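Local coordinates for protein complement C1r subcomponent (Homo sapiens, PDB 6F1D) that acts as a serine protease of the complement C1 complex, its second CUB domain carrying a calcium site and probably taking part in C1r-C1s assembly, at residues A11-S17 with W108-T114; Y20-Y24 with E48-E53; L40-F46 with D85-N91. All blocks are in the same frame, centred on the assembly; numbering follows the deposited sequence.

Interaction 1 of 3, residues A11-S17 with W108-T114; sequences ASGYISS and WKLRYTT. With NA (sodium ion), chain C.
G13 and I15, on edge strand 13-16 of the four-stranded antiparallel sheet of this CUB domain, form hydrogen-bonded pairs with Y112 and L110 of strand 109-116, the two strands running 155° apart. Each pair has two backbone bonds, such as I15 N to L110 O at 2.9 Å. Just past the last bridge, S17 N donates to W108 O, and S17 OG stands in for a carbonyl by accepting from W108 N at 3.0 Å. The same OG binds the sodium ion at 2.8 Å, as does L18 O, so a small hydroxyl serves backbone and metal at once. S17 CB lies over the five-membered ring of W108, 3.8 Å from its centroid, a CH-pi contact. On the buried face I15 lies alongside L110 and W108, its CG2 reaching W108 CZ3, while its CD1 meets Y112 CD2 with the side chains nearly perpendicular. With chi1 at 76°, the Y112 ring folds back over the neighbouring strand, and G13 N sits 3.4 Å above its centre; glycine suits a place where a side chain would press on that ring. Y112 OH itself bonds to E10 O. Across the sheet, K109 NZ stands over the Y14 ring in a cation-pi contact, 5.0 Å from the centroid, and R111 CD makes an off-centre CH-pi contact. I15, L110 and Y112 turned to the second sheet, with Y14, K109 and R111 outside, show the alternation of a beta-sandwich edge strand.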
loop_
_atom_site.group_PDB
_atom_site.type_symbol
_atom_site.label_atom_id
_atom_site.label_comp_id
_atom_site.label_asym_id
_atom_site.label_seq_id
_atom_site.Cartn_x
_atom_site.Cartn_y
_atom_site.Cartn_z
ATOM N N ALA A 11 12.657 -9.381 -7.068
ATOM C CA ALA A 11 12.802 -8.256 -7.994
ATOM C C ALA A 11 11.470 -7.653 -8.421
ATOM O O ALA A 11 11.434 -6.502 -8.857
ATOM C CB ALA A 11 13.561 -8.682 -9.252
ATOM N N SER A 12 10.387 -8.407 -8.353
ATOM C CA SER A 12 9.085 -7.817 -8.587
ATOM C C SER A 12 8.055 -8.612 -7.804
ATOM O O SER A 12 8.311 -9.747 -7.392
ATOM C CB SER A 12 8.743 -7.811 -10.072
ATOM O OG SER A 12 8.774 -9.140 -10.576
ATOM N N GLY A 13 6.873 -8.037 -7.635
ATOM C CA GLY A 13 5.835 -8.844 -7.017
ATOM C C GLY A 13 4.560 -8.063 -6.809
ATOM O O GLY A 13 4.487 -6.862 -7.063
ATOM N N TYR A 14 3.554 -8.760 -6.314
ATOM C CA TYR A 14 2.265 -8.155 -6.030
ATOM C C TYR A 14 2.074 -8.078 -4.519
ATOM O O TYR A 14 2.474 -8.983 -3.768
ATOM C CB TYR A 14 1.111 -8.954 -6.632
ATOM C CG TYR A 14 0.977 -8.947 -8.137
ATOM C CD1 TYR A 14 1.408 -10.039 -8.888
ATOM C CD2 TYR A 14 0.396 -7.869 -8.808
ATOM C CE1 TYR A 14 1.275 -10.064 -10.255
ATOM C CE2 TYR A 14 0.259 -7.890 -10.192
ATOM C CZ TYR A 14 0.714 -8.975 -10.890
ATOM O OH TYR A 14 0.572 -8.998 -12.242
ATOM N N ILE A 15 1.441 -7.004 -4.079
ATOM C CA ILE A 15 1.111 -6.819 -2.673
ATOM C C ILE A 15 -0.330 -6.346 -2.639
ATOM O O ILE A 15 -0.690 -5.459 -3.414
ATOM C CB ILE A 15 2.033 -5.760 -2.025
ATOM C CG1 ILE A 15 3.502 -6.057 -2.372
ATOM C CG2 ILE A 15 1.730 -5.655 -0.526
ATOM C CD1 ILE A 15 4.494 -5.123 -1.700
ATOM N N SER A 16 -1.153 -6.911 -1.750
ATOM C CA SER A 16 -2.523 -6.416 -1.692
ATOM C C SER A 16 -3.029 -6.445 -0.254
ATOM O O SER A 16 -2.470 -7.114 0.618
ATOM C CB SER A 16 -3.432 -7.231 -2.625
ATOM O OG SER A 16 -3.451 -8.603 -2.242
ATOM N N SER A 17 -4.112 -5.721 -0.021
ATOM C CA SER A 17 -4.807 -5.812 1.247
ATOM C C SER A 17 -5.448 -7.194 1.432
ATOM O O SER A 17 -5.738 -7.917 0.484
ATOM C CB SER A 17 -5.879 -4.725 1.344
ATOM O OG SER A 17 -6.715 -4.722 0.204
ATOM N N TRP A 108 -6.904 -2.674 -1.911
ATOM C CA TRP A 108 -5.963 -2.188 -2.916
ATOM C C TRP A 108 -5.042 -3.337 -3.274
ATOM O O TRP A 108 -4.876 -4.291 -2.505
ATOM C CB TRP A 108 -5.145 -0.995 -2.383
ATOM C CG TRP A 108 -4.566 -1.311 -1.040
ATOM C CD1 TRP A 108 -5.166 -1.109 0.164
ATOM C CD2 TRP A 108 -3.310 -1.960 -0.750
ATOM N NE1 TRP A 108 -4.341 -1.523 1.182
ATOM C CE2 TRP A 108 -3.212 -2.071 0.649
ATOM C CE3 TRP A 108 -2.241 -2.426 -1.542
ATOM C CZ2 TRP A 108 -2.115 -2.638 1.287
ATOM C CZ3 TRP A 108 -1.159 -2.994 -0.896
ATOM C CH2 TRP A 108 -1.101 -3.080 0.502
ATOM N N LYS A 109 -4.415 -3.209 -4.435
ATOM C CA LYS A 109 -3.421 -4.168 -4.877
ATOM C C LYS A 109 -2.440 -3.397 -5.750
ATOM O O LYS A 109 -2.866 -2.568 -6.565
ATOM C CB LYS A 109 -4.078 -5.294 -5.690
ATOM C CG LYS A 109 -3.114 -6.292 -6.316
ATOM C CD LYS A 109 -3.888 -7.538 -6.741
ATOM C CE LYS A 109 -3.027 -8.502 -7.529
ATOM N NZ LYS A 109 -3.838 -9.673 -8.002
ATOM N N LEU A 110 -1.151 -3.702 -5.612
ATOM C CA LEU A 110 -0.114 -3.047 -6.404
ATOM C C LEU A 110 0.840 -4.111 -6.908
ATOM O O LEU A 110 0.925 -5.214 -6.355
ATOM C CB LEU A 110 0.665 -2.001 -5.586
ATOM C CG LEU A 110 1.501 -2.488 -4.424
ATOM C CD1 LEU A 110 2.884 -2.947 -4.902
ATOM C CD2 LEU A 110 1.697 -1.311 -3.403
ATOM N N ARG A 111 1.533 -3.778 -7.989
ATOM C CA ARG A 111 2.701 -4.518 -8.449
ATOM C C ARG A 111 3.915 -3.613 -8.304
ATOM O O ARG A 111 3.897 -2.456 -8.755
ATOM C CB ARG A 111 2.567 -4.949 -9.904
ATOM C CG ARG A 111 3.837 -5.629 -10.472
ATOM C CD ARG A 111 3.537 -6.592 -11.623
ATOM N NE ARG A 111 4.696 -7.447 -11.904
ATOM C CZ ARG A 111 5.541 -7.244 -12.903
ATOM N NH1 ARG A 111 5.358 -6.232 -13.757
ATOM N NH2 ARG A 111 6.558 -8.074 -13.061
ATOM N N TYR A 112 4.969 -4.131 -7.686
ATOM C CA TYR A 112 6.233 -3.405 -7.658
ATOM C C TYR A 112 7.207 -4.070 -8.618
ATOM O O TYR A 112 7.174 -5.297 -8.819
ATOM C CB TYR A 112 6.795 -3.333 -6.237
ATOM C CG TYR A 112 7.425 -4.600 -5.714
ATOM C CD1 TYR A 112 8.768 -4.870 -5.950
ATOM C CD2 TYR A 112 6.692 -5.503 -4.944
ATOM C CE1 TYR A 112 9.353 -6.050 -5.471
ATOM C CE2 TYR A 112 7.267 -6.668 -4.464
ATOM C CZ TYR A 112 8.596 -6.932 -4.735
ATOM O OH TYR A 112 9.188 -8.079 -4.252
ATOM N N THR A 113 8.044 -3.250 -9.245
ATOM C CA THR A 113 9.108 -3.736 -10.099
ATOM C C THR A 113 10.360 -2.985 -9.700
ATOM O O THR A 113 10.281 -1.958 -9.020
ATOM C CB THR A 113 8.801 -3.499 -11.574
ATOM O OG1 THR A 113 8.339 -2.132 -11.746
ATOM C CG2 THR A 113 7.712 -4.507 -12.093
ATOM N N THR A 114 11.505 -3.434 -10.194
ATOM C CA THR A 114 12.760 -2.783 -9.862
ATOM C C THR A 114 13.444 -2.308 -11.134
ATOM O O THR A 114 13.379 -2.949 -12.190
ATOM C CB THR A 114 13.700 -3.704 -9.063
ATOM O OG1 THR A 114 13.787 -4.976 -9.709
ATOM C CG2 THR A 114 13.156 -3.943 -7.656
HETATM NA NA NA C . -9.036 -6.217 0.661
HETATM O O HOH W 1 5.379 -9.828 -10.397
#

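Interaction 2 of 3, residues Y20-Y24 with E48-E53; sequences YPRSY and EPFDIE. Unlike the reference sequence in segment 48-53: E53 (reference Asp). With CA (calcium ion), chain B.
P49 and Y20 meet where two loops of the CUB beta-sandwich, 20-24 and 48-53, come together at the end of the domain that holds the metal ions. The cis peptide bond before P49 turns the chain just after E48, whose carboxylate forms a salt bridge with R82. The P49 carbonyl accepts the phenol proton, Y20 OH to P49 O being 2.8 Å, in the carbonyl plane and on a lone pair, with P49 O at the edge of the tyrosine ring. The P49 ring carbons pack beside the same hydroxyl, CD lying 3.3 Å from Y20 OH, and CG also approaches CB of P21, another proline after a cis peptide bond. That P21 CB sits 3.8 Å above the centre of the Y20 ring, so the phenol is steadied over a face as well as at its hydroxyl. Further on, D51 brings its backbone O into the plane of the Y24 ring, 3.6 Å from CE2, while its carboxylate accepts from R106 N. I52 adds its CA and CG2 beside the Y24 hydroxyl. E53, which differs from the reference aspartate, sends its N-H to that hydroxyl in a nearly straight bond (172°). Y24 OH also bonds to D63, so Y24 acts as a second-shell residue, linking the backbone at E53 to a first-shell calcium ligand. The E53 chain is extended throughout (chi1 179°), which carries OE2 to the calcium ion at 2.3 Å, alongside two waters and D63, D100 and S102.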
loop_
_atom_site.group_PDB
_atom_site.type_symbol
_atom_site.label_atom_id
_atom_site.label_comp_id
_atom_site.label_asym_id
_atom_site.label_seq_id
_atom_site.Cartn_x
_atom_site.Cartn_y
_atom_site.Cartn_z
ATOM N N TYR A 20 -8.429 -9.061 -0.742
ATOM C CA TYR A 20 -8.696 -8.335 -1.996
ATOM C C TYR A 20 -9.187 -9.306 -3.074
ATOM O O TYR A 20 -8.580 -10.370 -3.256
ATOM C CB TYR A 20 -7.405 -7.667 -2.446
ATOM C CG TYR A 20 -7.495 -6.880 -3.727
ATOM C CD1 TYR A 20 -7.828 -5.529 -3.705
ATOM C CD2 TYR A 20 -7.241 -7.492 -4.965
ATOM C CE1 TYR A 20 -7.882 -4.802 -4.891
ATOM C CE2 TYR A 20 -7.328 -6.766 -6.151
ATOM C CZ TYR A 20 -7.616 -5.419 -6.090
ATOM O OH TYR A 20 -7.704 -4.657 -7.237
ATOM N N PRO A 21 -10.238 -8.951 -3.868
ATOM C CA PRO A 21 -10.877 -7.636 -3.937
ATOM C C PRO A 21 -12.181 -7.613 -3.180
ATOM O O PRO A 21 -13.093 -6.816 -3.471
ATOM C CB PRO A 21 -11.125 -7.452 -5.433
ATOM C CG PRO A 21 -11.483 -8.871 -5.883
ATOM C CD PRO A 21 -10.755 -9.839 -4.929
ATOM N N ARG A 22 -12.285 -8.509 -2.211
ATOM C CA ARG A 22 -13.398 -8.491 -1.281
ATOM C C ARG A 22 -12.986 -7.617 -0.089
ATOM O O ARG A 22 -11.847 -7.145 -0.004
ATOM C CB ARG A 22 -13.788 -9.913 -0.872
ATOM C CG ARG A 22 -13.838 -10.891 -2.030
ATOM C CD ARG A 22 -14.289 -12.251 -1.616
ATOM N NE ARG A 22 -13.356 -12.881 -0.682
ATOM C CZ ARG A 22 -12.165 -13.358 -1.024
ATOM N NH1 ARG A 22 -11.732 -13.269 -2.277
ATOM N NH2 ARG A 22 -11.389 -13.906 -0.102
ATOM N N SER A 23 -13.929 -7.352 0.811
ATOM C CA SER A 23 -13.727 -6.359 1.867
ATOM C C SER A 23 -12.509 -6.667 2.728
ATOM O O SER A 23 -12.425 -7.757 3.315
ATOM C CB SER A 23 -14.935 -6.341 2.805
ATOM O OG SER A 23 -16.134 -6.386 2.101
ATOM N N TYR A 24 -11.660 -5.669 2.954
ATOM C CA TYR A 24 -10.609 -5.878 3.954
ATOM C C TYR A 24 -11.179 -5.837 5.380
ATOM O O TYR A 24 -12.214 -5.220 5.643
ATOM C CB TYR A 24 -9.472 -4.889 3.784
ATOM C CG TYR A 24 -9.890 -3.457 3.711
ATOM C CD1 TYR A 24 -10.178 -2.760 4.864
ATOM C CD2 TYR A 24 -9.988 -2.814 2.475
ATOM C CE1 TYR A 24 -10.572 -1.427 4.833
ATOM C CE2 TYR A 24 -10.375 -1.463 2.411
ATOM C CZ TYR A 24 -10.671 -0.793 3.605
ATOM O OH TYR A 24 -11.014 0.545 3.600
ATOM N N GLU A 48 -6.530 -1.669 -10.634
ATOM C CA GLU A 48 -7.930 -1.408 -10.314
ATOM C C GLU A 48 -8.656 -2.722 -10.054
ATOM O O GLU A 48 -8.328 -3.734 -10.669
ATOM C CB GLU A 48 -8.624 -0.663 -11.464
ATOM C CG GLU A 48 -7.936 0.645 -11.807
ATOM C CD GLU A 48 -8.691 1.501 -12.824
ATOM O OE1 GLU A 48 -8.461 2.736 -12.835
ATOM O OE2 GLU A 48 -9.496 0.950 -13.615
ATOM N N PRO A 49 -9.650 -2.757 -9.166
ATOM C CA PRO A 49 -10.183 -1.693 -8.326
ATOM C C PRO A 49 -9.281 -1.275 -7.186
ATOM O O PRO A 49 -8.471 -2.037 -6.656
ATOM C CB PRO A 49 -11.466 -2.310 -7.765
ATOM C CG PRO A 49 -11.117 -3.761 -7.678
ATOM C CD PRO A 49 -10.412 -4.004 -8.987
ATOM N N PHE A 50 -9.444 -0.009 -6.829
ATOM C CA PHE A 50 -8.820 0.598 -5.661
ATOM C C PHE A 50 -9.974 1.200 -4.890
ATOM O O PHE A 50 -10.759 1.961 -5.462
ATOM C CB PHE A 50 -7.808 1.672 -6.069
ATOM C CG PHE A 50 -7.110 2.350 -4.905
ATOM C CD1 PHE A 50 -7.647 3.485 -4.309
ATOM C CD2 PHE A 50 -5.917 1.873 -4.459
ATOM C CE1 PHE A 50 -6.969 4.110 -3.246
ATOM C CE2 PHE A 50 -5.242 2.478 -3.437
ATOM C CZ PHE A 50 -5.770 3.596 -2.819
ATOM N N ASP A 51 -10.127 0.821 -3.621
ATOM C CA ASP A 51 -11.299 1.279 -2.869
ATOM C C ASP A 51 -10.950 1.225 -1.381
ATOM O O ASP A 51 -10.966 0.148 -0.778
ATOM C CB ASP A 51 -12.528 0.433 -3.219
ATOM C CG ASP A 51 -13.731 0.755 -2.354
ATOM O OD1 ASP A 51 -13.810 1.918 -1.863
ATOM O OD2 ASP A 51 -14.601 -0.146 -2.178
ATOM N N ILE A 52 -10.574 2.374 -0.830
ATOM C CA ILE A 52 -10.330 2.508 0.603
ATOM C C ILE A 52 -11.357 3.511 1.101
ATOM O O ILE A 52 -11.532 4.573 0.487
ATOM C CB ILE A 52 -8.898 2.980 0.897
ATOM C CG1 ILE A 52 -7.874 1.959 0.363
ATOM C CG2 ILE A 52 -8.681 3.272 2.427
ATOM C CD1 ILE A 52 -6.438 2.347 0.617
ATOM N N GLU A 53 -12.031 3.178 2.196
ATOM C CA GLU A 53 -13.152 3.989 2.656
ATOM C C GLU A 53 -12.690 5.434 2.888
ATOM O O GLU A 53 -11.589 5.664 3.426
ATOM C CB GLU A 53 -13.718 3.354 3.944
ATOM C CG GLU A 53 -14.921 4.105 4.585
ATOM C CD GLU A 53 -15.286 3.547 5.956
ATOM O OE1 GLU A 53 -16.428 3.758 6.419
ATOM O OE2 GLU A 53 -14.425 2.917 6.600
HETATM CA CA CA B . -13.175 1.151 7.456
HETATM O O HOH W 2 -12.288 -0.838 8.263
HETATM O O HOH W 3 -13.874 -0.327 5.513
#

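Interaction 3 of 3, residues L40-F46 with D85-N91; sequences LTLHLKF and DLDTSSN
H43 and D87 stand side by side on one face of an antiparallel ladder at the edge of the CUB beta-sandwich, where the short strand 86-87 pairs with strand 40-46. Their flat groups are stacked, imidazole and carboxylate planes only 18° apart, and D87 OD1 lies 3.7 Å above the plane of the H43 ring, offset toward its rim. The acid does not take an N-H of the ring: H43 NE2 bonds instead to E115 on the next strand, and D87 OD1 accepts from S89 N, which meets it from above the carboxylate plane, the bond of an Asx turn. A short carboxylate suits this place, reaching the backbone N two residues on. Stacking against one acid and bonding to another would probably favour a protonated imidazole.

On the other face, L44 and L86 sit beside each other as a hydrogen-bonded pair, L44 CB to L86 CB 4.1 Å, with two backbone bonds between them. T88 crosses L44 at about a right angle, its CG2 meeting L44 CG. Because T88 OG1 lies between its own N and carbonyl carbon (chi1 69°), it points to the strand together with the N-H, and both grip L42 O. T88 N reaches L42 O almost head-on at 3.0 Å; T88 OG1 reaches L42 O at 2.7 Å from a more bent approach, tilted from the carbonyl plane. Beyond the turn, S90 O receives L42 N, and the L42 side chain lies along that carbonyl.

At the opposite end K45 and D85 run alongside each other. K45 CG lies beside D85 OD1, and the ammonium, turned by a bend at chi4 (66°), makes a long salt bridge of 3.7 Å from NZ to D85 OD2. Meanwhile D85 OD1 accepts from a water at 2.6 Å, and that water receives the N-H of F46.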
loop_
_atom_site.group_PDB
_atom_site.type_symbol
_atom_site.label_atom_id
_atom_site.label_comp_id
_atom_site.label_asym_id
_atom_site.label_seq_id
_atom_site.Cartn_x
_atom_site.Cartn_y
_atom_site.Cartn_z
ATOM N N LEU A 40 19.235 -0.947 -6.992
ATOM C CA LEU A 40 17.937 -1.070 -7.625
ATOM C C LEU A 40 17.015 -0.040 -7.001
ATOM O O LEU A 40 17.164 0.314 -5.831
ATOM C CB LEU A 40 17.334 -2.456 -7.437
ATOM C CG LEU A 40 17.980 -3.680 -8.080
ATOM C CD1 LEU A 40 17.145 -4.871 -7.724
ATOM C CD2 LEU A 40 18.112 -3.559 -9.613
ATOM N N THR A 41 16.058 0.436 -7.776
ATOM C CA THR A 41 15.048 1.351 -7.271
ATOM C C THR A 41 13.666 0.773 -7.531
ATOM O O THR A 41 13.438 0.092 -8.533
ATOM C CB THR A 41 15.190 2.742 -7.905
ATOM O OG1 THR A 41 14.046 3.537 -7.598
ATOM C CG2 THR A 41 15.317 2.647 -9.389
ATOM N N LEU A 42 12.744 1.042 -6.618
ATOM C CA LEU A 42 11.425 0.421 -6.633
ATOM C C LEU A 42 10.425 1.340 -7.304
ATOM O O LEU A 42 10.427 2.557 -7.058
ATOM C CB LEU A 42 10.948 0.094 -5.224
ATOM C CG LEU A 42 11.720 -1.082 -4.681
ATOM C CD1 LEU A 42 11.669 -1.004 -3.167
ATOM C CD2 LEU A 42 11.022 -2.361 -5.223
ATOM N N HIS A 43 9.639 0.759 -8.210
ATOM C CA HIS A 43 8.500 1.399 -8.853
ATOM C C HIS A 43 7.223 0.690 -8.415
ATOM O O HIS A 43 7.158 -0.552 -8.424
ATOM C CB HIS A 43 8.623 1.323 -10.376
ATOM C CG HIS A 43 9.739 2.138 -10.939
ATOM N ND1 HIS A 43 9.524 3.219 -11.765
ATOM C CD2 HIS A 43 11.080 1.999 -10.840
ATOM C CE1 HIS A 43 10.689 3.723 -12.140
ATOM N NE2 HIS A 43 11.650 3.004 -11.585
ATOM N N LEU A 44 6.203 1.464 -8.046
ATOM C CA LEU A 44 4.929 0.902 -7.574
ATOM C C LEU A 44 3.816 1.306 -8.527
ATOM O O LEU A 44 3.747 2.471 -8.972
ATOM C CB LEU A 44 4.571 1.424 -6.172
ATOM C CG LEU A 44 5.624 1.385 -5.069
ATOM C CD1 LEU A 44 4.975 1.940 -3.808
ATOM C CD2 LEU A 44 6.049 -0.041 -4.850
ATOM N N LYS A 45 2.958 0.345 -8.845
ATOM C CA LYS A 45 1.839 0.577 -9.729
ATOM C C LYS A 45 0.583 -0.043 -9.130
ATOM O O LYS A 45 0.494 -1.263 -9.026
ATOM C CB LYS A 45 2.113 -0.071 -11.078
ATOM C CG LYS A 45 0.913 -0.017 -11.913
ATOM C CD LYS A 45 0.903 -1.118 -12.942
ATOM C CE LYS A 45 0.042 -0.669 -14.047
ATOM N NZ LYS A 45 0.573 0.510 -14.790
ATOM N N PHE A 46 -0.410 0.768 -8.828
ATOM C CA PHE A 46 -1.638 0.200 -8.300
ATOM C C PHE A 46 -2.536 -0.286 -9.412
ATOM O O PHE A 46 -2.672 0.372 -10.442
ATOM C CB PHE A 46 -2.358 1.241 -7.467
ATOM C CG PHE A 46 -1.733 1.423 -6.112
ATOM C CD1 PHE A 46 -2.167 0.656 -5.049
ATOM C CD2 PHE A 46 -0.682 2.296 -5.928
ATOM C CE1 PHE A 46 -1.568 0.789 -3.774
ATOM C CE2 PHE A 46 -0.082 2.445 -4.673
ATOM C CZ PHE A 46 -0.537 1.699 -3.597
ATOM N N ASP A 85 1.251 6.139 -10.456
ATOM C CA ASP A 85 2.415 5.269 -10.346
ATOM C C ASP A 85 3.544 5.974 -9.599
ATOM O O ASP A 85 3.796 7.160 -9.814
ATOM C CB ASP A 85 2.867 4.866 -11.746
ATOM C CG ASP A 85 1.842 4.005 -12.456
ATOM O OD1 ASP A 85 0.774 3.699 -11.866
ATOM O OD2 ASP A 85 2.108 3.624 -13.619
ATOM N N LEU A 86 4.243 5.242 -8.731
ATOM C CA LEU A 86 5.264 5.824 -7.866
ATOM C C LEU A 86 6.640 5.299 -8.235
ATOM O O LEU A 86 6.899 4.096 -8.149
ATOM C CB LEU A 86 4.969 5.523 -6.402
ATOM C CG LEU A 86 3.712 6.241 -5.955
ATOM C CD1 LEU A 86 3.269 5.724 -4.587
ATOM C CD2 LEU A 86 4.014 7.729 -5.941
ATOM N N ASP A 87 7.518 6.202 -8.628
ATOM C CA ASP A 87 8.938 5.927 -8.741
ATOM C C ASP A 87 9.601 6.407 -7.449
ATOM O O ASP A 87 9.787 7.608 -7.258
ATOM C CB ASP A 87 9.518 6.639 -9.959
ATOM C CG ASP A 87 11.048 6.598 -9.987
ATOM O OD1 ASP A 87 11.675 5.940 -9.109
ATOM O OD2 ASP A 87 11.623 7.208 -10.910
ATOM N N THR A 88 9.997 5.473 -6.596
ATOM C CA THR A 88 10.383 5.812 -5.234
ATOM C C THR A 88 11.834 6.233 -5.068
ATOM O O THR A 88 12.191 6.674 -3.977
ATOM C CB THR A 88 10.149 4.629 -4.308
ATOM O OG1 THR A 88 11.099 3.607 -4.635
ATOM C CG2 THR A 88 8.708 4.112 -4.414
ATOM N N SER A 89 12.683 6.066 -6.089
ATOM C CA SER A 89 14.127 6.281 -5.977
ATOM C C SER A 89 14.740 5.609 -4.746
ATOM O O SER A 89 15.721 6.089 -4.185
ATOM C CB SER A 89 14.458 7.773 -5.981
ATOM O OG SER A 89 14.160 8.316 -7.254
ATOM N N SER A 90 14.212 4.460 -4.355
ATOM C CA SER A 90 14.616 3.831 -3.110
ATOM C C SER A 90 14.642 2.321 -3.276
ATOM O O SER A 90 13.843 1.765 -4.022
ATOM C CB SER A 90 13.631 4.187 -1.988
ATOM O OG SER A 90 14.058 3.624 -0.765
ATOM N N ASN A 91 15.523 1.651 -2.539
ATOM C CA ASN A 91 15.477 0.197 -2.445
ATOM C C ASN A 91 14.726 -0.308 -1.215
ATOM O O ASN A 91 14.740 -1.512 -0.963
ATOM C CB ASN A 91 16.899 -0.376 -2.446
ATOM C CG ASN A 91 17.657 -0.024 -1.190
ATOM O OD1 ASN A 91 17.504 1.066 -0.660
ATOM N ND2 ASN A 91 18.468 -0.951 -0.697
HETATM O O HOH W 4 -0.466 3.525 -9.621
#

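In the fold
Interactions 1 and 3 build the same four-stranded sheet from its two edges inward: strands 109-116 and 40-46 are neighbours, joined by T113 O to H43 N and R111 N to K45 O, so the two ladders run on as one. All three contacts are partly buried; the sheet contacts bury I15, L110, Y112, L42 and L44 and turn mostly charged or polar side chains and Y14 outward, whereas in interaction 2 Y24 and I52 are the buried touching residues. Interaction 2 joins loops at the metal-bearing end, using tyrosine hydroxyls and prolines instead of repeated backbone bonds. It meets interaction 1 through W108, packed against F50 and I52. Interactions 2 and 3 are linked only by adjoining sequence.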